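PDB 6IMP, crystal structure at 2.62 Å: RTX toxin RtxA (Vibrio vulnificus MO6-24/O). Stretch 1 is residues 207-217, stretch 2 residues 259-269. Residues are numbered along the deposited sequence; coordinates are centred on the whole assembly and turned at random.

Stretch 1, residues 207-217: MPSMTKAITAH
Stretch 2 (259-269) EGLGEEGEKLR

The contact between the two stretches is anchored by a salt bridge between Lys-212 and Glu-264, in which Lys-212 NZ donates a hydrogen bond to Glu-264 OE1 at 2.6 Å. Both CA-to-CB bonds point toward the opposite stretch. Glu-264 folds its chain with chi1 and chi2 both m (-68° and -71°) and chi3 at 12°, whereas Lys-212 starts m, t and then leaves the standard wells, with chi3 at 129° and chi4 at -135°, to bring its ammonium group onto the carboxylate. Both residues are partly exposed, a setting that suits a charged pair.

The bridge joins two helices, 210-216 and 260-269, the second of which continues later in the chain. Their axes approach to 9.2 Å and their N-to-C directions differ by 144°, so they run roughly antiparallel. The register follows: Ala-216 CA lies 5.5 Å from Gly-260 CA, and Pro-208 CA lies 6.2 Å from Gly-265 CA. Met-207 (phi/psi -90/115), Pro-208 (-76/-26) and Ser-209 (-166/151) lead into the first helix, with Ser-209 at the N-cap position. Ser-209 OG (chi1 84°, p) and Thr-211 OG1 (chi1 71°, p) share a hydrogen bond of 3.0 Å. Near the other end, His-217 (chi1 m, chi2 69°) donates from ND1 to Ala-213 O at 3.0 Å.

Beside the salt bridge lies an apolar cluster centred on Leu-261, which is buried. Its CA-to-CB bond points sideways, but with chi1 t (-170°) and chi2 p (72°) the end of the side chain comes nearer to the first stretch. There Leu-261 CD1 meets Pro-208 CD at 3.9 Å, Ala-213 CB at 4.1 Å and Ala-216 CB at 4.4 Å. The small methyl side chains of the two alanines leave space for the leucine between the helices.

Pro-208, also buried, extends the apolar surface with its C-gamma endo ring: Pro-208 CB packs against Leu-268 CD2 at 3.7 Å, and Pro-208 CG lies 4.0 Å from Glu-264 CB, so the aliphatic base of the glutamate adds to the packing while its carboxylate serves the lysine. Leu-268 points toward the first stretch with chi1 t (177°) and chi2 p (49°).

At the other end of the contact, Ala-216 CB sits against backbone, 3.8 Å from Leu-261 N and 4.2 Å from Gly-260 C. In all, 436 Å² is buried, both sides summed.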

# COMPACT_ATOMS: atom_id res chain seq x y z
N MET A 207 1.62 -8.00 4.22
CA MET A 207 2.19 -8.18 5.55
C MET A 207 1.01 -8.49 6.44
O MET A 207 0.13 -7.65 6.59
CB MET A 207 2.82 -6.86 6.00
CG MET A 207 3.02 -6.73 7.49
SD MET A 207 3.60 -5.09 7.93
CE MET A 207 5.26 -5.11 7.28
N PRO A 208 0.96 -9.71 7.02
CA PRO A 208 -0.25 -10.00 7.77
C PRO A 208 -0.26 -9.30 9.09
O PRO A 208 -1.31 -9.05 9.66
CB PRO A 208 -0.17 -11.49 7.98
CG PRO A 208 1.30 -11.73 8.14
CD PRO A 208 1.93 -10.82 7.12
N SER A 209 0.95 -9.04 9.58
CA SER A 209 1.19 -8.34 10.82
C SER A 209 2.67 -7.98 10.75
O SER A 209 3.45 -8.67 10.12
CB SER A 209 0.89 -9.24 12.03
OG SER A 209 1.99 -10.08 12.35
N MET A 210 3.04 -6.89 11.38
CA MET A 210 4.45 -6.53 11.42
C MET A 210 5.30 -7.56 12.16
O MET A 210 6.46 -7.78 11.81
CB MET A 210 4.59 -5.18 12.08
CG MET A 210 6.03 -4.76 12.28
SD MET A 210 6.78 -4.35 10.72
CE MET A 210 5.94 -2.81 10.39
N THR A 211 4.73 -8.17 13.20
CA THR A 211 5.48 -9.11 14.04
C THR A 211 5.88 -10.31 13.17
O THR A 211 7.05 -10.71 13.10
CB THR A 211 4.65 -9.57 15.26
OG1 THR A 211 3.59 -10.43 14.84
CG2 THR A 211 4.05 -8.36 15.99
N LYS A 212 4.89 -10.81 12.43
CA LYS A 212 5.04 -11.96 11.56
C LYS A 212 5.90 -11.64 10.34
O LYS A 212 6.54 -12.52 9.76
CB LYS A 212 3.67 -12.49 11.15
CG LYS A 212 2.94 -13.15 12.32
CD LYS A 212 1.49 -13.47 12.03
CE LYS A 212 1.14 -14.93 12.35
NZ LYS A 212 0.34 -15.55 11.26
N ALA A 213 5.93 -10.37 9.96
CA ALA A 213 6.85 -9.90 8.95
C ALA A 213 8.28 -9.82 9.47
O ALA A 213 9.22 -10.18 8.77
CB ALA A 213 6.40 -8.54 8.43
N ILE A 214 8.43 -9.31 10.70
CA ILE A 214 9.74 -9.22 11.35
C ILE A 214 10.29 -10.63 11.56
O ILE A 214 11.47 -10.90 11.28
CB ILE A 214 9.66 -8.44 12.69
CG1 ILE A 214 9.60 -6.93 12.40
CG2 ILE A 214 10.87 -8.74 13.59
CD1 ILE A 214 9.05 -6.09 13.52
N THR A 215 9.41 -11.52 12.03
CA THR A 215 9.67 -12.96 12.19
C THR A 215 10.16 -13.66 10.91
O THR A 215 11.08 -14.47 10.98
CB THR A 215 8.39 -13.67 12.70
OG1 THR A 215 8.25 -13.46 14.11
CG2 THR A 215 8.42 -15.17 12.42
N ALA A 216 9.52 -13.39 9.78
CA ALA A 216 9.84 -14.08 8.52
C ALA A 216 11.26 -13.79 8.07
O ALA A 216 11.92 -14.65 7.49
CB ALA A 216 8.85 -13.69 7.42
N HIS A 217 11.72 -12.57 8.32
CA HIS A 217 13.05 -12.12 7.90
C HIS A 217 14.15 -12.44 8.94
O HIS A 217 15.31 -12.07 8.75
CB HIS A 217 13.03 -10.60 7.60
CG HIS A 217 12.25 -10.23 6.38
ND1 HIS A 217 10.87 -10.33 6.31
CD2 HIS A 217 12.64 -9.72 5.18
CE1 HIS A 217 10.46 -9.92 5.13
NE2 HIS A 217 11.51 -9.55 4.42
N GLU A 259 7.48 -17.46 -0.49
CA GLU A 259 8.56 -17.38 0.49
C GLU A 259 7.92 -17.27 1.87
O GLU A 259 6.67 -17.23 1.98
CB GLU A 259 9.40 -16.10 0.26
CG GLU A 259 10.12 -16.04 -1.08
CD GLU A 259 10.92 -14.76 -1.29
OE1 GLU A 259 10.81 -13.83 -0.47
OE2 GLU A 259 11.66 -14.67 -2.29
N GLY A 260 8.76 -17.23 2.91
CA GLY A 260 8.32 -17.28 4.32
C GLY A 260 7.14 -16.39 4.70
O GLY A 260 6.22 -16.83 5.39
N LEU A 261 7.17 -15.13 4.27
CA LEU A 261 6.05 -14.22 4.48
C LEU A 261 4.72 -14.80 3.96
O LEU A 261 3.70 -14.73 4.64
CB LEU A 261 6.32 -12.88 3.81
CG LEU A 261 5.30 -11.80 4.19
CD1 LEU A 261 5.53 -11.36 5.63
CD2 LEU A 261 5.35 -10.61 3.26
N GLY A 262 4.77 -15.39 2.77
CA GLY A 262 3.57 -15.84 2.06
C GLY A 262 2.87 -17.03 2.68
O GLY A 262 1.68 -17.24 2.46
N GLU A 263 3.62 -17.83 3.44
CA GLU A 263 3.02 -18.88 4.28
C GLU A 263 2.06 -18.26 5.29
O GLU A 263 0.87 -18.60 5.32
CB GLU A 263 4.10 -19.68 5.03
CG GLU A 263 4.41 -21.04 4.42
CD GLU A 263 5.05 -21.99 5.41
OE1 GLU A 263 4.35 -22.42 6.37
OE2 GLU A 263 6.24 -22.31 5.23
N GLU A 264 2.58 -17.32 6.08
CA GLU A 264 1.78 -16.63 7.09
C GLU A 264 0.51 -16.08 6.48
O GLU A 264 -0.54 -16.06 7.11
CB GLU A 264 2.60 -15.50 7.71
CG GLU A 264 3.78 -15.95 8.56
CD GLU A 264 3.37 -16.59 9.88
OE1 GLU A 264 2.16 -16.89 10.06
OE2 GLU A 264 4.25 -16.77 10.75
N GLY A 265 0.63 -15.61 5.24
CA GLY A 265 -0.51 -15.20 4.44
C GLY A 265 -1.54 -16.29 4.24
O GLY A 265 -2.74 -16.04 4.28
N GLU A 266 -1.07 -17.51 4.04
CA GLU A 266 -1.97 -18.64 3.83
C GLU A 266 -2.71 -19.04 5.10
O GLU A 266 -3.86 -19.46 5.05
CB GLU A 266 -1.21 -19.83 3.23
CG GLU A 266 -0.89 -19.66 1.76
CD GLU A 266 -2.11 -19.25 0.95
OE1 GLU A 266 -3.13 -19.96 1.01
OE2 GLU A 266 -2.05 -18.19 0.29
N LYS A 267 -2.05 -18.86 6.25
CA LYS A 267 -2.73 -19.03 7.55
C LYS A 267 -3.79 -17.93 7.72
O LYS A 267 -4.97 -18.21 8.01
CB LYS A 267 -1.71 -19.00 8.69
CG LYS A 267 -0.65 -20.10 8.59
CD LYS A 267 0.27 -20.15 9.80
CE LYS A 267 1.47 -21.04 9.51
NZ LYS A 267 2.29 -21.36 10.72
N LEU A 268 -3.37 -16.69 7.47
CA LEU A 268 -4.28 -15.57 7.42
C LEU A 268 -5.47 -15.90 6.54
O LEU A 268 -6.62 -15.77 6.97
CB LEU A 268 -3.57 -14.33 6.89
CG LEU A 268 -4.39 -13.05 6.71
CD1 LEU A 268 -5.21 -12.71 7.94
CD2 LEU A 268 -3.48 -11.88 6.35
N ARG A 269 -5.19 -16.37 5.33
CA ARG A 269 -6.24 -16.76 4.38
C ARG A 269 -7.28 -17.67 5.04
O ARG A 269 -8.49 -17.45 4.89
CB ARG A 269 -5.64 -17.48 3.16
CG ARG A 269 -6.60 -18.43 2.45
CD ARG A 269 -6.10 -18.80 1.07
NE ARG A 269 -6.41 -17.75 0.11
CZ ARG A 269 -5.54 -17.13 -0.68
NH1 ARG A 269 -5.97 -16.18 -1.49
NH2 ARG A 269 -4.25 -17.45 -0.69